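Lipoprotein (Actinomyces odontolyticus, PDB 3UP9) probably binds L-methionine as the extracellular, lipid-anchored substrate-binding component of a methionine uptake system, and holds selenomethionine in this crystal. Local coordinates at residues 31-36 with 220-225; 101-104 with 108-111; 123-128 with 170-175; 202-207 with 214-219. All coordinates share one frame; numbering follows the deposited sequence.

Contact 1: residues 31-36 with 220-225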
loop_
_atom_site.group_PDB
_atom_site.type_symbol
_atom_site.label_atom_id
_atom_site.label_comp_id
_atom_site.label_asym_id
_atom_site.label_seq_id
_atom_site.Cartn_x
_atom_site.Cartn_y
_atom_site.Cartn_z
ATOM N N ALA A 31 -25.499 5.185 -4.103
ATOM C CA ALA A 31 -26.852 5.577 -4.578
ATOM C C ALA A 31 -27.431 6.815 -3.857
ATOM O O ALA A 31 -28.004 7.679 -4.503
ATOM C CB ALA A 31 -27.848 4.379 -4.515
ATOM N N ASP A 32 -27.318 6.884 -2.534
ATOM C CA ASP A 32 -27.768 8.080 -1.792
ATOM C C ASP A 32 -26.931 9.306 -2.177
ATOM O O ASP A 32 -27.469 10.420 -2.138
ATOM C CB ASP A 32 -27.605 7.954 -0.276
ATOM C CG ASP A 32 -28.175 6.689 0.291
ATOM O OD1 ASP A 32 -29.267 6.257 -0.161
ATOM O OD2 ASP A 32 -27.504 6.148 1.220
ATOM N N ALA A 33 -25.620 9.120 -2.484
ATOM C CA ALA A 33 -24.721 10.234 -2.879
ATOM C C ALA A 33 -24.869 10.699 -4.369
ATOM O O ALA A 33 -24.281 11.704 -4.781
ATOM C CB ALA A 33 -23.274 9.886 -2.540
ATOM N N GLY A 34 -25.689 9.993 -5.145
ATOM C CA GLY A 34 -25.887 10.264 -6.570
ATOM C C GLY A 34 -24.715 9.891 -7.486
ATOM O O GLY A 34 -24.591 10.436 -8.586
ATOM N N ILE A 35 -23.854 8.971 -7.039
ATOM C CA ILE A 35 -22.779 8.404 -7.893
ATOM C C ILE A 35 -22.888 6.850 -8.081
ATOM O O ILE A 35 -23.534 6.162 -7.319
ATOM C CB ILE A 35 -21.341 8.786 -7.416
ATOM C CG1 ILE A 35 -21.004 8.122 -6.080
ATOM C CG2 ILE A 35 -21.140 10.325 -7.372
ATOM C CD1 ILE A 35 -19.658 8.513 -5.519
ATOM N N LYS A 36 -22.257 6.349 -9.139
ATOM C CA LYS A 36 -22.071 4.927 -9.381
ATOM C C LYS A 36 -20.563 4.655 -9.487
ATOM O O LYS A 36 -19.818 5.441 -10.077
ATOM C CB LYS A 36 -22.784 4.473 -10.684
ATOM C CG LYS A 36 -24.304 4.447 -10.637
ATOM C CD LYS A 36 -24.911 3.940 -11.930
ATOM C CE LYS A 36 -26.458 3.910 -11.883
ATOM N NZ LYS A 36 -27.075 3.389 -13.147
ATOM N N GLU A 220 -14.685 10.903 -2.185
ATOM C CA GLU A 220 -13.810 11.282 -1.063
ATOM C C GLU A 220 -14.595 11.381 0.283
ATOM O O GLU A 220 -14.172 10.816 1.299
ATOM C CB GLU A 220 -13.062 12.590 -1.388
ATOM C CG GLU A 220 -12.258 13.212 -0.226
ATOM C CD GLU A 220 -11.079 12.345 0.230
ATOM O OE1 GLU A 220 -10.677 11.390 -0.495
ATOM O OE2 GLU A 220 -10.532 12.641 1.302
ATOM N N LYS A 221 -15.723 12.094 0.297
ATOM C CA LYS A 221 -16.526 12.235 1.502
ATOM C C LYS A 221 -17.020 10.839 1.993
ATOM O O LYS A 221 -16.864 10.519 3.179
ATOM C CB LYS A 221 -17.635 13.260 1.270
ATOM C CG LYS A 221 -18.667 13.341 2.366
ATOM C CD LYS A 221 -19.175 14.750 2.628
ATOM C CE LYS A 221 -19.964 14.776 3.959
ATOM N NZ LYS A 221 -19.600 15.901 4.881
ATOM N N LEU A 222 -17.469 9.965 1.074
ATOM C CA LEU A 222 -17.912 8.607 1.450
ATOM C C LEU A 222 -16.770 7.724 2.053
ATOM O O LEU A 222 -16.959 7.027 3.074
ATOM C CB LEU A 222 -18.634 7.906 0.264
ATOM C CG LEU A 222 -19.890 8.561 -0.320
ATOM C CD1 LEU A 222 -20.381 7.737 -1.494
ATOM C CD2 LEU A 222 -20.992 8.808 0.714
ATOM N N LEU A 223 -15.578 7.794 1.452
ATOM C CA LEU A 223 -14.380 7.088 1.944
ATOM C C LEU A 223 -13.906 7.520 3.338
ATOM O O LEU A 223 -13.194 6.776 3.982
ATOM C CB LEU A 223 -13.225 7.243 0.956
ATOM C CG LEU A 223 -13.096 6.278 -0.215
ATOM C CD1 LEU A 223 -12.144 6.879 -1.244
ATOM C CD2 LEU A 223 -12.623 4.916 0.254
ATOM N N HIS A 224 -14.276 8.731 3.765
ATOM C CA HIS A 224 -13.943 9.243 5.114
ATOM C C HIS A 224 -15.129 9.380 5.969
ATOM O O HIS A 224 -15.150 10.155 6.872
ATOM C CB HIS A 224 -13.259 10.580 5.056
ATOM C CG HIS A 224 -11.930 10.493 4.482
ATOM N ND1 HIS A 224 -11.744 10.413 3.176
ATOM C CD2 HIS A 224 -10.688 10.407 5.077
ATOM C CE1 HIS A 224 -10.445 10.288 2.920
ATOM N NE2 HIS A 224 -9.790 10.308 4.089
ATOM N N SER A 225 -16.154 8.566 5.703
ATOM C CA SER A 225 -17.349 8.524 6.521
ATOM C C SER A 225 -17.200 7.584 7.717
ATOM O O SER A 225 -16.305 6.754 7.748
ATOM C CB SER A 225 -18.557 8.064 5.692
ATOM O OG SER A 225 -18.416 6.724 5.237
#
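A33 and I35 meet L222 through methyl groups alone; among the flat groups here, the H224 imidazole brings ND1 in plane at its edge to E220 O, though its two modelled conformers make this bond less certain. The F245 ring meets the H224 ring with the planes at about 45°, and NE2 of the histidine makes weak bonds to the backbone oxygens of E83 and G84. The setting is one lobe of the periplasmic-binding-protein fold, where the C-terminal turn of helix 213-223 lies against the passage from helix 30-33 to strand 35-41. That passage is a Schellman motif: G34 takes a positive phi (72°), and its turn lets the chain pass directly from A33 into I35. L222 makes the contact chiefly with CD1, which lies 3.8 Å from A33 CB and 4.2 Å from I35 CD1. The I35 and L222 chains approach tip to tip, I35 sending CG1 between its backbone N and carbonyl carbon (chi1 68°). L222 also packs on I25 of helix 15-28, so the leucine ties helix 213-223 to three other elements. Helix 213-223 gives way to helix 226-235, with S225 as N-cap: its OG bonds to V228 N and, in the carbonyl plane, donates to L222 O at 2.6 Å.

Contact 2: residues 101-104 with 108-111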
loop_
_atom_site.group_PDB
_atom_site.type_symbol
_atom_site.label_atom_id
_atom_site.label_comp_id
_atom_site.label_asym_id
_atom_site.label_seq_id
_atom_site.Cartn_x
_atom_site.Cartn_y
_atom_site.Cartn_z
ATOM N N ASP A 101 16.046 -12.718 14.171
ATOM C CA ASP A 101 17.356 -13.106 14.725
ATOM C C ASP A 101 17.919 -14.420 14.201
ATOM O O ASP A 101 19.066 -14.727 14.448
ATOM C CB ASP A 101 17.278 -13.223 16.241
ATOM C CG ASP A 101 17.099 -11.872 16.936
ATOM O OD1 ASP A 101 17.324 -10.775 16.332
ATOM O OD2 ASP A 101 16.752 -11.940 18.130
ATOM N N GLU A 102 17.097 -15.192 13.498
ATOM C CA GLU A 102 17.484 -16.455 12.952
ATOM C C GLU A 102 17.917 -16.336 11.501
ATOM O O GLU A 102 18.157 -17.322 10.860
ATOM C CB GLU A 102 16.338 -17.437 13.162
ATOM C CG GLU A 102 16.046 -17.652 14.658
ATOM C CD GLU A 102 17.274 -18.109 15.457
ATOM O OE1 GLU A 102 17.910 -19.103 15.059
ATOM O OE2 GLU A 102 17.604 -17.520 16.506
ATOM N N LEU A 103 18.020 -15.113 11.000
ATOM C CA LEU A 103 18.581 -14.829 9.693
ATOM C C LEU A 103 19.923 -15.547 9.598
ATOM O O LEU A 103 20.861 -15.226 10.324
ATOM C CB LEU A 103 18.759 -13.313 9.463
ATOM C CG LEU A 103 19.324 -12.812 8.115
ATOM C CD1 LEU A 103 18.497 -13.288 6.896
ATOM C CD2 LEU A 103 19.477 -11.280 8.135
ATOM N N PRO A 104 20.001 -16.573 8.743
ATOM C CA PRO A 104 21.268 -17.263 8.625
ATOM C C PRO A 104 22.353 -16.358 8.046
ATOM O O PRO A 104 22.053 -15.424 7.323
ATOM C CB PRO A 104 20.963 -18.443 7.670
ATOM C CG PRO A 104 19.457 -18.517 7.581
ATOM C CD PRO A 104 18.969 -17.127 7.853
ATOM N N THR A 108 18.887 -14.596 2.967
ATOM C CA THR A 108 18.314 -13.711 1.953
ATOM C C THR A 108 17.017 -13.033 2.422
ATOM O O THR A 108 16.256 -13.624 3.139
ATOM C CB THR A 108 18.005 -14.503 0.685
ATOM O OG1 THR A 108 17.195 -15.615 1.041
ATOM C CG2 THR A 108 19.321 -14.947 -0.046
ATOM N N ILE A 109 16.798 -11.773 2.030
ATOM C CA ILE A 109 15.582 -11.033 2.361
ATOM C C ILE A 109 15.083 -10.459 1.055
ATOM O O ILE A 109 15.772 -9.693 0.420
ATOM C CB ILE A 109 15.787 -9.899 3.391
ATOM C CG1 ILE A 109 16.325 -10.462 4.729
ATOM C CG2 ILE A 109 14.477 -9.121 3.615
ATOM C CD1 ILE A 109 16.466 -9.452 5.854
ATOM N N GLY A 110 13.901 -10.910 0.645
ATOM C CA GLY A 110 13.165 -10.303 -0.453
ATOM C C GLY A 110 12.691 -8.903 -0.129
ATOM O O GLY A 110 12.167 -8.648 0.959
ATOM N N ILE A 111 12.857 -7.997 -1.076
ATOM C CA ILE A 111 12.531 -6.585 -0.888
ATOM C C ILE A 111 11.954 -6.062 -2.212
ATOM O O ILE A 111 12.438 -6.388 -3.283
ATOM C CB ILE A 111 13.796 -5.794 -0.438
ATOM C CG1 ILE A 111 13.455 -4.382 0.074
ATOM C CG2 ILE A 111 14.871 -5.771 -1.551
ATOM C CD1 ILE A 111 14.526 -3.806 1.008
#
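L103 and I109 supply the apolar part of this contact, in which a loop residue leans on a strand residue six positions later. Their side chains cross at about a right angle, and each leucine methyl finds a different carbon: L103 CD1 lies 4.2 Å from I109 CG1, while L103 CD2 lies 4.2 Å from I109 CD1. The leucine reaches across because its CG is turned opposite its own backbone nitrogen (chi1 -179°), extending the branch toward the strand. These spacings describe a loose touch. A second kind of approach is apolar against polar: L103 CD1 also stands 4.2 Å from T108 N, a van der Waals neighbour of that amide. No hydrogen bond joins the two segments, and the amide is instead satisfied by D169 OD2. A tetraethylene glycol, probably from the crystallisation liquor, lies about 4 Å from the L103 side chain. F151, L130 and Y170 add further surface to the leucine. In the second lobe of this binding-protein fold, strand 107-112 runs between the parallel strands 151-156 and 170-173; the loop packs beside the start of that strand, whereas I111, further along, faces helix 115-127.

Contact 3: residues 123-128 with 170-175. With MSE (selenomethionine), chain B.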
loop_
_atom_site.group_PDB
_atom_site.type_symbol
_atom_site.label_atom_id
_atom_site.label_comp_id
_atom_site.label_asym_id
_atom_site.label_seq_id
_atom_site.Cartn_x
_atom_site.Cartn_y
_atom_site.Cartn_z
ATOM N N GLU A 123 13.758 1.223 6.105
ATOM C CA GLU A 123 13.553 1.875 7.431
ATOM C C GLU A 123 13.097 0.850 8.498
ATOM O O GLU A 123 13.527 0.885 9.656
ATOM C CB GLU A 123 12.465 2.958 7.382
ATOM C CG GLU A 123 12.518 3.971 6.254
ATOM C CD GLU A 123 13.642 4.953 6.372
ATOM O OE1 GLU A 123 14.399 4.840 7.369
ATOM O OE2 GLU A 123 13.758 5.834 5.467
ATOM N N LEU A 124 12.158 -0.009 8.099
ATOM C CA LEU A 124 11.588 -0.976 8.998
ATOM C C LEU A 124 12.709 -1.859 9.478
ATOM O O LEU A 124 12.772 -2.131 10.673
ATOM C CB LEU A 124 10.483 -1.820 8.314
ATOM C CG LEU A 124 9.864 -2.888 9.209
ATOM C CD1 LEU A 124 9.209 -2.163 10.392
ATOM C CD2 LEU A 124 8.879 -3.712 8.397
ATOM N N LEU A 125 13.594 -2.294 8.558
ATOM C CA LEU A 125 14.726 -3.137 8.934
ATOM C C LEU A 125 15.734 -2.369 9.825
ATOM O O LEU A 125 16.297 -2.972 10.732
ATOM C CB LEU A 125 15.374 -3.828 7.701
ATOM C CG LEU A 125 14.452 -4.776 6.853
ATOM C CD1 LEU A 125 15.087 -5.240 5.547
ATOM C CD2 LEU A 125 13.975 -5.961 7.664
ATOM N N ALA A 126 15.949 -1.062 9.583
ATOM C CA ALA A 126 16.746 -0.211 10.491
ATOM C C ALA A 126 16.206 -0.236 11.917
ATOM O O ALA A 126 16.996 -0.222 12.823
ATOM C CB ALA A 126 16.828 1.229 10.004
ATOM N N THR A 127 14.885 -0.276 12.137
ATOM C CA THR A 127 14.354 -0.252 13.529
ATOM C C THR A 127 14.759 -1.514 14.248
ATOM O O THR A 127 14.784 -1.519 15.452
ATOM C CB THR A 127 12.794 -0.149 13.636
ATOM O OG1 THR A 127 12.155 -1.306 13.022
ATOM C CG2 THR A 127 12.282 1.169 13.013
ATOM N N GLN A 128 15.013 -2.594 13.490
ATOM C CA GLN A 128 15.491 -3.889 14.010
ATOM C C GLN A 128 17.040 -4.049 14.096
ATOM O O GLN A 128 17.508 -5.126 14.417
ATOM C CB GLN A 128 14.899 -5.085 13.176
ATOM C CG GLN A 128 13.374 -5.145 13.008
ATOM C CD GLN A 128 12.669 -4.982 14.324
ATOM O OE1 GLN A 128 12.755 -5.848 15.181
ATOM N NE2 GLN A 128 12.050 -3.825 14.531
ATOM N N TYR A 170 13.278 -14.476 4.433
ATOM C CA TYR A 170 12.285 -13.477 4.824
ATOM C C TYR A 170 11.918 -12.694 3.608
ATOM O O TYR A 170 12.667 -12.690 2.644
ATOM C CB TYR A 170 12.833 -12.461 5.872
ATOM C CG TYR A 170 13.419 -13.116 7.091
ATOM C CD1 TYR A 170 14.718 -13.588 7.074
ATOM C CD2 TYR A 170 12.678 -13.328 8.197
ATOM C CE1 TYR A 170 15.248 -14.258 8.150
ATOM C CE2 TYR A 170 13.205 -13.977 9.287
ATOM C CZ TYR A 170 14.493 -14.455 9.275
ATOM O OH TYR A 170 15.056 -15.094 10.390
ATOM N N ALA A 171 10.793 -11.989 3.663
ATOM C CA ALA A 171 10.512 -10.944 2.643
ATOM C C ALA A 171 9.770 -9.800 3.310
ATOM O O ALA A 171 8.990 -10.063 4.222
ATOM C CB ALA A 171 9.704 -11.522 1.484
ATOM N N VAL A 172 10.028 -8.554 2.909
ATOM C CA VAL A 172 9.242 -7.399 3.417
ATOM C C VAL A 172 8.072 -7.150 2.469
ATOM O O VAL A 172 8.275 -7.008 1.280
ATOM C CB VAL A 172 10.106 -6.116 3.619
ATOM C CG1 VAL A 172 9.304 -5.051 4.369
ATOM C CG2 VAL A 172 11.417 -6.478 4.387
ATOM N N ILE A 173 6.841 -7.099 2.996
ATOM C CA ILE A 173 5.668 -7.185 2.164
ATOM C C ILE A 173 4.564 -6.210 2.597
ATOM O O ILE A 173 4.014 -6.352 3.675
ATOM C CB ILE A 173 5.056 -8.599 2.136
ATOM C CG1 ILE A 173 6.112 -9.709 1.923
ATOM C CG2 ILE A 173 3.959 -8.672 1.062
ATOM C CD1 ILE A 173 5.517 -11.111 1.637
ATOM N N ASN A 174 4.178 -5.288 1.696
ATOM C CA ASN A 174 3.066 -4.373 1.902
ATOM C C ASN A 174 1.777 -5.118 2.141
ATOM O O ASN A 174 1.518 -6.213 1.531
ATOM C CB ASN A 174 2.906 -3.446 0.676
ATOM C CG ASN A 174 4.142 -2.571 0.412
ATOM O OD1 ASN A 174 5.187 -3.041 -0.068
ATOM N ND2 ASN A 174 4.020 -1.300 0.728
ATOM N N GLY A 175 0.925 -4.531 2.978
ATOM C CA GLY A 175 -0.387 -5.136 3.323
ATOM C C GLY A 175 -1.221 -5.699 2.187
ATOM O O GLY A 175 -1.609 -6.856 2.246
HETATM N N MSE B 300 -1.452 -0.557 -0.058
HETATM C CA MSE B 300 -0.008 -0.255 0.057
HETATM C C MSE B 300 0.398 0.213 1.433
HETATM O O MSE B 300 -0.404 0.900 2.122
HETATM O OXT MSE B 300 1.534 -0.107 1.817
HETATM C CB MSE B 300 0.377 0.811 -0.938
HETATM C CG MSE B 300 1.908 1.108 -0.999
HETATM SE SE MSE B 300 2.266 2.489 -2.279
HETATM C CE MSE B 300 1.459 1.776 -3.966
#
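The backbones of helix 115-127 and strand 170-173 come nearest at L124 and V172, whose CA atoms are 8.8 Å apart, a spacing bridged entirely by side chains. V172 divides its two methyls between two successive leucines. CG2 meets the end of L125, 4.0 Å from CD1 and 4.2 Å from CD2, the two chains reaching tip to tip; CG1, set opposite the backbone N (chi1 -170°), turns instead to L124 CD2 at 4.3 Å. V92 of the adjacent strand 91-93 touches both leucines, and A121 touches V172, so the contact lies within the buried helix-on-sheet layer of the second lobe. This is the alpha/beta architecture of periplasmic binding proteins: helix 115-127 follows strand 107-112 and leads, by way of the small antiparallel pair 131-132 and 146-147, to the parallel strand 151-156. At the helix's end T127 OG1 donates to L124 O at 2.6 Å, and Q128 NE2 in turn donates to T127 OG1 at 2.9 Å. Just past the strand, N174, at the N-cap position of the next helix, reaches the ligand pocket: its ND2 gives a nearly linear bond (174°) to OXT of the bound selenomethionine, 3.0 Å away, and also bonds to N117 OD1.

Contact 4: residues 202-207 with 214-219. With MSE (selenomethionine), chain B.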
loop_
_atom_site.group_PDB
_atom_site.type_symbol
_atom_site.label_atom_id
_atom_site.label_comp_id
_atom_site.label_asym_id
_atom_site.label_seq_id
_atom_site.Cartn_x
_atom_site.Cartn_y
_atom_site.Cartn_z
ATOM N N ASN A 202 -3.050 5.697 2.950
ATOM C CA ASN A 202 -3.593 5.441 1.630
ATOM C C ASN A 202 -4.669 6.444 1.209
ATOM O O ASN A 202 -5.608 6.688 1.930
ATOM C CB ASN A 202 -4.212 4.034 1.590
ATOM C CG ASN A 202 -3.181 2.944 1.553
ATOM O OD1 ASN A 202 -2.922 2.355 0.485
ATOM N ND2 ASN A 202 -2.614 2.627 2.730
ATOM N N VAL A 203 -4.544 6.982 0.003
ATOM C CA VAL A 203 -5.359 8.098 -0.444
ATOM C C VAL A 203 -6.013 7.854 -1.792
ATOM O O VAL A 203 -5.531 7.053 -2.593
ATOM C CB VAL A 203 -4.502 9.425 -0.454
ATOM C CG1 VAL A 203 -4.225 9.873 0.982
ATOM C CG2 VAL A 203 -3.213 9.234 -1.230
ATOM N N LEU A 204 -7.143 8.544 -2.003
ATOM C CA LEU A 204 -7.841 8.610 -3.308
ATOM C C LEU A 204 -7.030 9.592 -4.143
ATOM O O LEU A 204 -6.649 10.649 -3.629
ATOM C CB LEU A 204 -9.308 9.120 -3.164
ATOM C CG LEU A 204 -10.126 9.118 -4.456
ATOM C CD1 LEU A 204 -10.565 7.733 -4.878
ATOM C CD2 LEU A 204 -11.362 9.977 -4.260
ATOM N N VAL A 205 -6.697 9.231 -5.380
ATOM C CA VAL A 205 -5.889 10.113 -6.256
ATOM C C VAL A 205 -6.655 10.250 -7.537
ATOM O O VAL A 205 -7.235 9.287 -8.014
ATOM C CB VAL A 205 -4.422 9.598 -6.484
ATOM C CG1 VAL A 205 -3.657 10.457 -7.491
ATOM C CG2 VAL A 205 -3.685 9.445 -5.166
ATOM N N TRP A 206 -6.684 11.468 -8.062
ATOM C CA TRP A 206 -7.273 11.767 -9.354
ATOM C C TRP A 206 -6.411 12.792 -10.109
ATOM O O TRP A 206 -5.438 13.352 -9.579
ATOM C CB TRP A 206 -8.728 12.226 -9.155
ATOM C CG TRP A 206 -8.872 13.528 -8.402
ATOM C CD1 TRP A 206 -8.944 14.806 -8.950
ATOM C CD2 TRP A 206 -8.886 13.738 -6.945
ATOM N NE1 TRP A 206 -8.996 15.747 -7.980
ATOM C CE2 TRP A 206 -8.976 15.183 -6.748
ATOM C CE3 TRP A 206 -8.803 12.899 -5.808
ATOM C CZ2 TRP A 206 -9.031 15.756 -5.472
ATOM C CZ3 TRP A 206 -8.851 13.489 -4.536
ATOM C CH2 TRP A 206 -8.954 14.890 -4.378
ATOM N N LYS A 207 -6.744 13.047 -11.364
ATOM C CA LYS A 207 -5.916 13.910 -12.208
ATOM C C LYS A 207 -6.443 15.334 -12.051
ATOM O O LYS A 207 -7.660 15.537 -12.034
ATOM C CB LYS A 207 -5.984 13.442 -13.661
ATOM C CG LYS A 207 -4.847 13.898 -14.545
ATOM C CD LYS A 207 -4.823 13.045 -15.796
ATOM C CE LYS A 207 -4.334 13.807 -17.014
ATOM N NZ LYS A 207 -2.922 13.471 -17.294
ATOM N N ASP A 214 -16.849 17.193 -9.040
ATOM C CA ASP A 214 -17.982 17.079 -8.114
ATOM C C ASP A 214 -18.209 15.668 -7.643
ATOM O O ASP A 214 -18.345 15.447 -6.439
ATOM C CB ASP A 214 -19.268 17.583 -8.708
ATOM C CG ASP A 214 -19.278 19.068 -8.875
ATOM O OD1 ASP A 214 -18.303 19.727 -8.494
ATOM O OD2 ASP A 214 -20.273 19.588 -9.412
ATOM N N ALA A 215 -18.243 14.726 -8.586
ATOM C CA ALA A 215 -18.458 13.312 -8.279
ATOM C C ALA A 215 -17.316 12.731 -7.385
ATOM O O ALA A 215 -17.581 12.028 -6.395
ATOM C CB ALA A 215 -18.648 12.506 -9.584
ATOM N N ILE A 216 -16.059 13.030 -7.729
ATOM C CA ILE A 216 -14.858 12.554 -6.965
ATOM C C ILE A 216 -14.849 13.102 -5.523
ATOM O O ILE A 216 -14.530 12.396 -4.606
ATOM C CB ILE A 216 -13.562 12.936 -7.702
ATOM C CG1 ILE A 216 -13.406 12.084 -8.957
ATOM C CG2 ILE A 216 -12.370 12.753 -6.824
ATOM C CD1 ILE A 216 -12.647 12.737 -10.078
ATOM N N ALA A 217 -15.243 14.359 -5.335
ATOM C CA ALA A 217 -15.398 14.948 -3.970
ATOM C C ALA A 217 -16.492 14.210 -3.189
ATOM O O ALA A 217 -16.373 14.056 -1.971
ATOM C CB ALA A 217 -15.686 16.446 -4.018
ATOM N N LYS A 218 -17.538 13.717 -3.870
ATOM C CA LYS A 218 -18.533 12.859 -3.166
ATOM C C LYS A 218 -17.922 11.499 -2.706
ATOM O O LYS A 218 -18.119 11.114 -1.575
ATOM C CB LYS A 218 -19.840 12.684 -3.967
ATOM C CG LYS A 218 -20.735 13.936 -4.037
ATOM C CD LYS A 218 -21.849 13.840 -5.105
ATOM C CE LYS A 218 -22.696 15.109 -5.129
ATOM N NZ LYS A 218 -24.094 14.878 -5.584
ATOM N N LEU A 219 -17.142 10.834 -3.560
ATOM C CA LEU A 219 -16.464 9.593 -3.216
ATOM C C LEU A 219 -15.465 9.830 -2.081
ATOM O O LEU A 219 -15.411 9.059 -1.080
ATOM C CB LEU A 219 -15.776 8.982 -4.474
ATOM C CG LEU A 219 -14.925 7.729 -4.283
ATOM C CD1 LEU A 219 -15.773 6.662 -3.624
ATOM C CD2 LEU A 219 -14.316 7.272 -5.607
HETATM N N MSE B 300 -1.452 -0.557 -0.058
HETATM C CA MSE B 300 -0.008 -0.255 0.057
HETATM C C MSE B 300 0.398 0.213 1.433
HETATM O O MSE B 300 -0.404 0.900 2.122
HETATM O OXT MSE B 300 1.534 -0.107 1.817
HETATM C CB MSE B 300 0.377 0.811 -0.938
HETATM C CG MSE B 300 1.908 1.108 -0.999
HETATM SE SE MSE B 300 2.266 2.489 -2.279
HETATM C CE MSE B 300 1.459 1.776 -3.966
#
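I216 CG2 sits over one face of the W206 indole, offset toward the rim with CD2 nearest at 3.6 Å, a CH-pi contact 4.0 Å from the centroid of the six-membered ring and 26° off its normal. The pair belongs to a helix laid on a sheet in the first lobe of a periplasmic-binding-protein fold: strand 202-207 and helix 214-219 run antiparallel at 177°, their axes 10.1 Å apart. A chi1 of 65° tucks the indole back over its own backbone. The same isoleucine methyl touches L204 CD2 at 3.9 Å, while the other leucine methyl, CD1, lies 3.8 Å from L219 CD2. The helix also packs on strands 7-13 and 35-41, through A215, I216 and L219. Strand 202-207 starts in the ligand pocket. N202 ND2 donates to O of the bound selenomethionine at 2.9 Å by a somewhat bent bond, and the ligand N returns a weak one to N202 OD1 at 3.3 Å. With N202 replaced by alanine, the ligand's carboxylate would be likely to lose a donor and its amino group a weak acceptor. Two further bonds help set the amide's rotation: H18 NE2, also of the pocket, to N202 OD1, and N202 ND2 to H86 O.

In the fold
These contacts illustrate how a two-lobed binding protein holds each lobe together while presenting polar groups at the cleft. Contacts 1 and 4 share helix 213-223 in one lobe; contacts 2 and 3 reach the same sheet in the other, where G110 pairs with Y170 and V172. Contacts 3 and 4 are buried, whereas 1 and 2 are partly buried and peripheral, about 22 Å from the chain centre. All four are held by apolar packing with no hydrogen bond across the segments, but only contact 4 adds an aromatic face. Although centred about 30 Å apart, contacts 3 and 4 converge on selenomethionine's carboxylate, through N202 on its strand and N174 just beyond its own. E88 and R120 also bond the ligand.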